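Local coordinates for beta-galactosidase (Trichoderma reesei, PDB 3OG2), which probably hydrolyses terminal non-reducing beta-D-galactose residues in beta-D-galactosides, as a glycoside hydrolase of family 35, at residues T824-R837 with V991-Y1003. Residues are numbered along the deposited sequence; the frame is centred on the assembly and turned at random.
Sequences TGNLGGEDYRDVFR and VKGPHFKKRHGAY
Thr824 ends the edge strand 820-824 of an antiparallel beta-sheet, and its hydroxyl meets the phenol of Tyr1003, the C-terminal residue; the tail 991-1003 runs along the loop that follows this strand in an all-beta part of the glycoside hydrolase. OG1 of Thr824 lies 2.7 Å from OH of Tyr1003, near the plane of the ring, and itself donates to Gly825 O. Leu827, in a type II turn from Asn826 to Gly829, has CG anti to its backbone nitrogen (chi1 -177°) and turns its two methyls to different neighbours: CD1 comes 3.4 Å from CE2 of Tyr1003, while CD2 rests on Ala1002. CD2 also covers one face of the Arg833 guanidinium. A water joins the phenol of Tyr1003 to Gly828 N. The Arg833 guanidinium points both NH1 and NH2 at the single carbonyl oxygen of His1000, which lies in its plane, 2.8 Å from NH2. The CB of Arg833 in turn sits over the centre of the Arg999 guanidinium, 3.7 Å from CZ; Glu842 supplies the carboxylate for Arg999. Asp834 OD1 accepts from Arg837 N in an Asx motif, and its OD2 forms a salt bridge with Arg837 NH1. Farther on, the Phe836 ring takes Gly993 CA and Lys992 O over one face, in a CH-pi contact for the glycine, with Val991 CG1 at its edge, 3.6 Å from CE1. Pro994 CD packs against the root of the ring. Arg837 reaches out extended and joins the segments. A leucine in its place would probably leave Asp834 OD2 without its charged mate and Pro994 O without two guanidinium N-H groups. NH1 adds a weak bond to Pro994 O; Arg837 NH2 lies 2.9 Å from Pro994 O at an N-H...O angle of 162°, with the oxygen in the guanidinium plane.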
ATOM      1  N   THR A 824     -20.623 -24.024 -11.100  1.00  7.40           N
ATOM      2  CA  THR A 824     -20.800 -22.582 -11.164  1.00  7.72           C
ATOM      3  C   THR A 824     -19.744 -21.875 -10.300  1.00  6.79           C
ATOM      4  O   THR A 824     -19.335 -22.374  -9.258  1.00  8.26           O
ATOM      5  CB  THR A 824     -22.193 -22.144 -10.693  1.00  8.21           C
ATOM      6  OG1 THR A 824     -22.380 -20.768 -11.050  1.00  9.15           O
ATOM      7  CG2 THR A 824     -22.390 -22.315  -9.174  1.00  9.95           C
ATOM      8  N   GLY A 825     -19.416 -20.673 -10.779  1.00  7.04           N
ATOM      9  CA  GLY A 825     -18.831 -19.634  -9.952  1.00  7.52           C
ATOM     10  C   GLY A 825     -19.835 -18.453  -9.939  1.00  7.78           C
ATOM     11  O   GLY A 825     -21.051 -18.669  -9.897  1.00  7.83           O
ATOM     12  N   ASN A 826     -19.310 -17.222  -9.972  1.00  7.54           N
ATOM     13  CA  ASN A 826     -20.195 -16.051  -9.925  1.00  7.49           C
ATOM     14  C   ASN A 826     -21.180 -16.133 -11.096  1.00  7.24           C
ATOM     15  O   ASN A 826     -20.813 -16.563 -12.213  1.00  8.08           O
ATOM     16  CB  ASN A 826     -19.360 -14.771 -10.039  1.00  7.33           C
ATOM     17  CG  ASN A 826     -18.717 -14.566 -11.412  1.00  7.46           C
ATOM     18  OD1 ASN A 826     -17.714 -15.249 -11.732  1.00  9.07           O
ATOM     19  ND2 ASN A 826     -19.270 -13.668 -12.217  1.00  8.34           N
ATOM     20  N   LEU A 827     -22.399 -15.710 -10.836  1.00  8.16           N
ATOM     21  CA  LEU A 827     -23.424 -15.810 -11.866  1.00  7.66           C
ATOM     22  C   LEU A 827     -22.990 -15.067 -13.128  1.00  8.95           C
ATOM     23  O   LEU A 827     -22.673 -13.870 -13.068  1.00  9.11           O
ATOM     24  CB  LEU A 827     -24.734 -15.216 -11.341  1.00  8.23           C
ATOM     25  CG  LEU A 827     -25.921 -15.345 -12.324  1.00  8.55           C
ATOM     26  CD1 LEU A 827     -26.310 -16.792 -12.487  1.00 12.86           C
ATOM     27  CD2 LEU A 827     -27.121 -14.543 -11.772  1.00  9.68           C
ATOM     28  N   GLY A 828     -23.054 -15.768 -14.276  1.00  8.76           N
ATOM     29  CA  GLY A 828     -22.703 -15.115 -15.528  1.00 10.01           C
ATOM     30  C   GLY A 828     -21.254 -15.304 -15.916  1.00  8.30           C
ATOM     31  O   GLY A 828     -20.890 -15.058 -17.062  1.00 10.10           O
ATOM     32  N   GLY A 829     -20.390 -15.682 -14.935  1.00  8.52           N
ATOM     33  CA  GLY A 829     -18.963 -15.791 -15.231  1.00  9.22           C
ATOM     34  C   GLY A 829     -18.393 -14.477 -15.738  1.00  8.43           C
ATOM     35  O   GLY A 829     -18.470 -13.447 -15.026  1.00  9.27           O
ATOM     36  N   GLU A 830     -17.791 -14.461 -16.940  1.00  8.59           N
ATOM     37  CA  GLU A 830     -17.221 -13.243 -17.499  1.00  8.35           C
ATOM     38  C   GLU A 830     -18.311 -12.268 -17.893  1.00  8.95           C
ATOM     39  O   GLU A 830     -17.975 -11.070 -18.011  1.00 10.27           O
ATOM     40  CB  GLU A 830     -16.329 -13.564 -18.722  1.00  9.15           C
ATOM     41  CG  GLU A 830     -15.085 -14.313 -18.200  1.00  9.41           C
ATOM     42  CD  GLU A 830     -14.351 -15.116 -19.229  1.00  9.77           C
ATOM     43  OE1 GLU A 830     -14.668 -15.120 -20.444  1.00 12.15           O
ATOM     44  OE2 GLU A 830     -13.389 -15.804 -18.820  1.00 10.11           O
ATOM     45  N   ASP A 831     -19.540 -12.721 -18.081  1.00  9.98           N
ATOM     46  CA  ASP A 831     -20.696 -11.784 -18.192  1.00 10.15           C
ATOM     47  C   ASP A 831     -21.169 -11.497 -16.771  1.00 10.09           C
ATOM     48  O   ASP A 831     -22.322 -11.800 -16.400  1.00 11.01           O
ATOM     49  CB  ASP A 831     -21.769 -12.404 -19.066  1.00 12.33           C
ATOM     50  CG  ASP A 831     -21.253 -12.581 -20.473  1.00 18.15           C
ATOM     51  OD1 ASP A 831     -20.776 -11.617 -21.085  1.00 24.96           O
ATOM     52  OD2 ASP A 831     -21.295 -13.708 -20.983  1.00 31.84           O
ATOM     53  N   TYR A 832     -20.274 -10.934 -15.952  1.00  9.03           N
ATOM     54  CA  TYR A 832     -20.592 -10.799 -14.520  1.00  8.68           C
ATOM     55  C   TYR A 832     -21.704  -9.801 -14.299  1.00  9.22           C
ATOM     56  O   TYR A 832     -21.952  -8.868 -15.084  1.00 11.55           O
ATOM     57  CB  TYR A 832     -19.308 -10.437 -13.753  1.00  9.74           C
ATOM     58  CG  TYR A 832     -18.624  -9.166 -14.203  1.00  9.55           C
ATOM     59  CD1 TYR A 832     -17.693  -9.201 -15.258  1.00 10.44           C
ATOM     60  CD2 TYR A 832     -18.865  -7.965 -13.567  1.00  9.45           C
ATOM     61  CE1 TYR A 832     -17.041  -8.057 -15.680  1.00 10.53           C
ATOM     62  CE2 TYR A 832     -18.220  -6.792 -13.970  1.00  9.83           C
ATOM     63  CZ  TYR A 832     -17.316  -6.852 -15.034  1.00 10.25           C
ATOM     64  OH  TYR A 832     -16.669  -5.684 -15.418  1.00 11.26           O
ATOM     65  N   ARG A 833     -22.454  -9.958 -13.218  1.00 10.40           N
ATOM     66  CA  ARG A 833     -23.700  -9.205 -13.062  1.00 10.84           C
ATOM     67  C   ARG A 833     -23.525  -7.842 -12.447  1.00 14.18           C
ATOM     68  O   ARG A 833     -24.405  -6.984 -12.634  1.00 22.22           O
ATOM     69  CB  ARG A 833     -24.685 -10.040 -12.232  1.00 14.52           C
ATOM     70  CG  ARG A 833     -25.145 -11.304 -12.927  1.00 12.57           C
ATOM     71  CD  ARG A 833     -25.875 -11.006 -14.244  1.00 17.58           C
ATOM     72  NE  ARG A 833     -26.461 -12.226 -14.804  1.00 18.49           N
ATOM     73  CZ  ARG A 833     -27.739 -12.531 -14.786  1.00 16.38           C
ATOM     74  NH1 ARG A 833     -28.614 -11.699 -14.235  1.00 18.11           N
ATOM     75  NH2 ARG A 833     -28.127 -13.688 -15.336  1.00 20.05           N
ATOM     76  N   ASP A 834     -22.470  -7.583 -11.689  1.00 11.23           N
ATOM     77  CA  ASP A 834     -22.346  -6.286 -10.996  1.00 11.44           C
ATOM     78  C   ASP A 834     -21.300  -5.434 -11.669  1.00 11.42           C
ATOM     79  O   ASP A 834     -20.098  -5.481 -11.317  1.00 11.40           O
ATOM     80  CB  ASP A 834     -22.040  -6.545  -9.529  1.00 14.68           C
ATOM     81  CG  ASP A 834     -22.202  -5.280  -8.712  1.00 14.93           C
ATOM     82  OD1 ASP A 834     -22.133  -4.146  -9.252  1.00 15.02           O
ATOM     83  OD2 ASP A 834     -22.400  -5.425  -7.483  1.00 15.95           O
ATOM     84  N   VAL A 835     -21.725  -4.662 -12.687  1.00 10.47           N
ATOM     85  CA  VAL A 835     -20.726  -3.851 -13.371  1.00 10.77           C
ATOM     86  C   VAL A 835     -20.174  -2.797 -12.446  1.00 10.22           C
ATOM     87  O   VAL A 835     -19.016  -2.416 -12.583  1.00 13.49           O
ATOM     88  CB  VAL A 835     -21.355  -3.208 -14.604  1.00 15.80           C
ATOM     89  CG1 VAL A 835     -20.404  -2.204 -15.279  1.00 23.48           C
ATOM     90  CG2 VAL A 835     -21.789  -4.320 -15.563  1.00 20.57           C
ATOM     91  N   PHE A 836     -20.951  -2.305 -11.488  1.00 10.22           N
ATOM     92  CA  PHE A 836     -20.444  -1.256 -10.609  1.00  9.83           C
ATOM     93  C   PHE A 836     -19.335  -1.774  -9.694  1.00  8.57           C
ATOM     94  O   PHE A 836     -18.371  -1.042  -9.477  1.00 10.93           O
ATOM     95  CB  PHE A 836     -21.620  -0.743  -9.775  1.00 10.93           C
ATOM     96  CG  PHE A 836     -21.265   0.542  -9.034  1.00 11.36           C
ATOM     97  CD1 PHE A 836     -20.650   0.515  -7.781  1.00 11.90           C
ATOM     98  CD2 PHE A 836     -21.567   1.791  -9.603  1.00 15.38           C
ATOM     99  CE1 PHE A 836     -20.328   1.651  -7.086  1.00 12.50           C
ATOM    100  CE2 PHE A 836     -21.261   2.929  -8.854  1.00 17.80           C
ATOM    101  CZ  PHE A 836     -20.668   2.901  -7.590  1.00 15.10           C
ATOM    102  N   ARG A 837     -19.507  -2.951  -9.119  1.00  8.51           N
ATOM    103  CA  ARG A 837     -18.532  -3.451  -8.124  1.00  7.70           C
ATOM    104  C   ARG A 837     -17.466  -4.330  -8.768  1.00  8.48           C
ATOM    105  O   ARG A 837     -16.503  -4.674  -8.058  1.00  9.29           O
ATOM    106  CB  ARG A 837     -19.255  -4.182  -6.982  1.00  8.30           C
ATOM    107  CG  ARG A 837     -20.263  -3.247  -6.274  1.00 10.40           C
ATOM    108  CD  ARG A 837     -20.829  -3.904  -5.034  1.00 10.75           C
ATOM    109  NE  ARG A 837     -21.844  -3.079  -4.339  1.00  9.37           N
ATOM    110  CZ  ARG A 837     -23.063  -2.850  -4.805  1.00 10.18           C
ATOM    111  NH1 ARG A 837     -23.529  -3.311  -5.956  1.00 11.75           N
ATOM    112  NH2 ARG A 837     -23.896  -2.107  -4.087  1.00 11.93           N
ATOM    113  N   VAL A 991     -20.277   6.139  -1.764  1.00  9.74           N
ATOM    114  CA  VAL A 991     -20.247   5.428  -3.044  1.00 11.02           C
ATOM    115  C   VAL A 991     -21.613   4.820  -3.278  1.00 11.75           C
ATOM    116  O   VAL A 991     -22.114   4.105  -2.400  1.00 13.92           O
ATOM    117  CB  VAL A 991     -19.131   4.371  -2.966  1.00 10.99           C
ATOM    118  CG1 VAL A 991     -19.129   3.524  -4.221  1.00 12.81           C
ATOM    119  CG2 VAL A 991     -17.772   5.033  -2.797  1.00 11.97           C
ATOM    120  N   LYS A 992     -22.196   5.113  -4.421  1.00 13.31           N
ATOM    121  CA  LYS A 992     -23.577   4.734  -4.747  1.00 19.83           C
ATOM    122  C   LYS A 992     -23.658   3.371  -5.394  1.00 16.16           C
ATOM    123  O   LYS A 992     -23.999   3.240  -6.577  1.00 22.23           O
ATOM    124  CB  LYS A 992     -24.202   5.793  -5.675  1.00 25.31           C
ATOM    125  CG  LYS A 992     -24.122   7.203  -5.089  1.00 31.68           C
ATOM    126  CD  LYS A 992     -24.877   8.275  -5.881  1.00 42.02           C
ATOM    127  CE  LYS A 992     -24.772   9.647  -5.243  1.00 38.78           C
ATOM    128  NZ  LYS A 992     -24.158  10.722  -6.062  1.00 59.58           N
ATOM    129  N   GLY A 993     -23.333   2.323  -4.636  1.00 15.10           N
ATOM    130  CA  GLY A 993     -23.440   0.985  -5.199  1.00 20.01           C
ATOM    131  C   GLY A 993     -24.903   0.627  -5.456  1.00 16.35           C
ATOM    132  O   GLY A 993     -25.789   0.936  -4.643  1.00 16.91           O
ATOM    133  N   PRO A 994     -25.260   0.015  -6.587  1.00 16.17           N
ATOM    134  CA  PRO A 994     -26.641  -0.398  -6.831  1.00 15.54           C
ATOM    135  C   PRO A 994     -27.215  -1.312  -5.767  1.00 14.58           C
ATOM    136  O   PRO A 994     -26.543  -2.163  -5.202  1.00 14.28           O
ATOM    137  CB  PRO A 994     -26.504  -1.175  -8.149  1.00 19.50           C
ATOM    138  CG  PRO A 994     -25.454  -0.344  -8.828  1.00 21.54           C
ATOM    139  CD  PRO A 994     -24.388  -0.230  -7.754  1.00 19.65           C
ATOM    140  N   HIS A 995     -28.517  -1.085  -5.519  1.00 14.34           N
ATOM    141  CA  HIS A 995     -29.227  -1.940  -4.588  1.00 13.32           C
ATOM    142  C   HIS A 995     -29.682  -3.228  -5.253  1.00 12.87           C
ATOM    143  O   HIS A 995     -29.620  -3.370  -6.491  1.00 15.87           O
ATOM    144  CB  HIS A 995     -30.463  -1.180  -4.122  1.00 16.27           C
ATOM    145  CG  HIS A 995     -30.129  -0.007  -3.261  1.00 19.84           C
ATOM    146  ND1 HIS A 995     -28.993   0.744  -3.147  1.00 23.34           N
ATOM    147  CD2 HIS A 995     -30.984   0.526  -2.338  1.00 27.26           C
ATOM    148  CE1 HIS A 995     -29.127   1.687  -2.238  1.00 30.94           C
ATOM    149  NE2 HIS A 995     -30.347   1.568  -1.731  1.00 37.22           N
ATOM    150  N   PHE A 996     -30.161  -4.166  -4.416  1.00 13.56           N
ATOM    151  CA  PHE A 996     -30.698  -5.399  -4.963  1.00 12.91           C
ATOM    152  C   PHE A 996     -31.767  -5.134  -6.012  1.00 13.97           C
ATOM    153  O   PHE A 996     -32.655  -4.323  -5.787  1.00 17.59           O
ATOM    154  CB  PHE A 996     -31.261  -6.239  -3.810  1.00 13.37           C
ATOM    155  CG  PHE A 996     -32.078  -7.430  -4.329  1.00 13.50           C
ATOM    156  CD1 PHE A 996     -31.439  -8.588  -4.714  1.00 12.59           C
ATOM    157  CD2 PHE A 996     -33.459  -7.386  -4.415  1.00 15.30           C
ATOM    158  CE1 PHE A 996     -32.131  -9.674  -5.209  1.00 12.96           C
ATOM    159  CE2 PHE A 996     -34.149  -8.444  -4.942  1.00 15.39           C
ATOM    160  CZ  PHE A 996     -33.512  -9.619  -5.331  1.00 13.77           C
ATOM    161  N   LYS A 997     -31.746  -5.903  -7.079  1.00 14.67           N
ATOM    162  CA  LYS A 997     -32.788  -6.016  -8.084  1.00 16.77           C
ATOM    163  C   LYS A 997     -32.809  -7.486  -8.460  1.00 15.74           C
ATOM    164  O   LYS A 997     -31.776  -8.103  -8.665  1.00 18.47           O
ATOM    165  CB  LYS A 997     -32.488  -5.192  -9.328  1.00 23.64           C
ATOM    166  CG  LYS A 997     -32.914  -3.739  -9.313  1.00 42.53           C
ATOM    167  CD  LYS A 997     -32.133  -2.981 -10.380  1.00 53.95           C
ATOM    168  CE  LYS A 997     -32.363  -3.588 -11.759  1.00 63.62           C
ATOM    169  NZ  LYS A 997     -33.191  -2.679 -12.619  1.00 79.46           N
ATOM    170  N   LYS A 998     -33.991  -8.062  -8.568  1.00 16.14           N
ATOM    171  CA  LYS A 998     -34.125  -9.448  -8.937  1.00 17.06           C
ATOM    172  C   LYS A 998     -33.379  -9.743 -10.236  1.00 15.19           C
ATOM    173  O   LYS A 998     -33.519  -9.041 -11.246  1.00 16.74           O
ATOM    174  CB  LYS A 998     -35.619  -9.710  -9.080  1.00 22.53           C
ATOM    175  CG  LYS A 998     -35.830 -11.081  -9.667  1.00 25.42           C
ATOM    176  CD  LYS A 998     -35.847 -12.103  -8.560  1.00 26.43           C
ATOM    177  CE  LYS A 998     -36.519 -13.344  -9.164  1.00 28.59           C
ATOM    178  NZ  LYS A 998     -36.160 -14.527  -8.348  1.00 31.96           N
ATOM    179  N   ARG A 999     -32.534 -10.783 -10.182  1.00 12.57           N
ATOM    180  CA  ARG A 999     -31.715 -11.097 -11.370  1.00 12.09           C
ATOM    181  C   ARG A 999     -32.396 -12.103 -12.288  1.00 13.49           C
ATOM    182  O   ARG A 999     -32.783 -13.218 -11.871  1.00 19.76           O
ATOM    183  CB  ARG A 999     -30.391 -11.725 -10.914  1.00 11.96           C
ATOM    184  CG  ARG A 999     -29.559 -10.658 -10.147  1.00 11.58           C
ATOM    185  CD  ARG A 999     -28.284 -11.292  -9.627  1.00 10.38           C
ATOM    186  NE  ARG A 999     -27.383 -10.227  -9.173  1.00 10.24           N
ATOM    187  CZ  ARG A 999     -26.109 -10.437  -8.846  1.00  8.89           C
ATOM    188  NH1 ARG A 999     -25.592 -11.665  -8.887  1.00 10.99           N
ATOM    189  NH2 ARG A 999     -25.366  -9.429  -8.494  1.00 11.80           N
ATOM    190  N   HIS A1000     -32.547 -11.734 -13.550  1.00 12.86           N
ATOM    191  CA  HIS A1000     -33.146 -12.657 -14.522  1.00 13.46           C
ATOM    192  C   HIS A1000     -32.111 -13.739 -14.814  1.00 12.93           C
ATOM    193  O   HIS A1000     -30.879 -13.498 -14.944  1.00 17.88           O
ATOM    194  CB  HIS A1000     -33.602 -11.893 -15.757  1.00 18.70           C
ATOM    195  CG  HIS A1000     -34.703 -10.877 -15.497  1.00 20.39           C
ATOM    196  ND1 HIS A1000     -35.797 -10.711 -16.305  1.00 22.78           N
ATOM    197  CD2 HIS A1000     -34.861  -9.940 -14.525  1.00 22.66           C
ATOM    198  CE1 HIS A1000     -36.592  -9.732 -15.846  1.00 22.30           C
ATOM    199  NE2 HIS A1000     -36.050  -9.240 -14.743  1.00 24.48           N
ATOM    200  N   GLY A1001     -32.586 -14.962 -14.928  1.00 13.46           N
ATOM    201  CA  GLY A1001     -31.678 -16.058 -15.261  1.00 15.36           C
ATOM    202  C   GLY A1001     -30.891 -16.555 -14.082  1.00 14.31           C
ATOM    203  O   GLY A1001     -29.994 -17.371 -14.275  1.00 17.76           O
ATOM    204  N   ALA A1002     -31.155 -16.082 -12.863  1.00 12.98           N
ATOM    205  CA  ALA A1002     -30.370 -16.570 -11.748  1.00 12.34           C
ATOM    206  C   ALA A1002     -30.702 -18.018 -11.431  1.00 13.50           C
ATOM    207  O   ALA A1002     -31.735 -18.576 -11.837  1.00 13.96           O
ATOM    208  CB  ALA A1002     -30.647 -15.704 -10.531  1.00 13.16           C
ATOM    209  N   TYR A1003     -29.792 -18.627 -10.687  1.00 12.72           N
ATOM    210  CA  TYR A1003     -29.927 -20.015 -10.250  1.00 15.01           C
ATOM    211  C   TYR A1003     -29.142 -20.159  -8.932  1.00 15.26           C
ATOM    212  O   TYR A1003     -28.380 -19.224  -8.631  1.00 15.00           O
ATOM    213  CB  TYR A1003     -29.467 -21.009 -11.336  1.00 16.56           C
ATOM    214  CG  TYR A1003     -28.044 -20.849 -11.762  1.00 14.66           C
ATOM    215  CD1 TYR A1003     -26.960 -21.310 -11.029  1.00 13.69           C
ATOM    216  CD2 TYR A1003     -27.763 -20.229 -12.953  1.00 14.77           C
ATOM    217  CE1 TYR A1003     -25.652 -21.170 -11.427  1.00 12.23           C
ATOM    218  CE2 TYR A1003     -26.456 -20.062 -13.395  1.00 14.70           C
ATOM    219  CZ  TYR A1003     -25.410 -20.542 -12.616  1.00 12.02           C
ATOM    220  OH  TYR A1003     -24.112 -20.354 -13.030  1.00 13.16           O
ATOM    221  OXT TYR A1003     -29.175 -21.281  -8.197  1.00 22.46           O
TER
HETATM  222  O   HOH W   1     -23.523 -18.434 -14.899  1.00 14.70           O
HETATM  223  O   HOH W   2     -25.874  -6.726  -9.491  1.00 24.15           O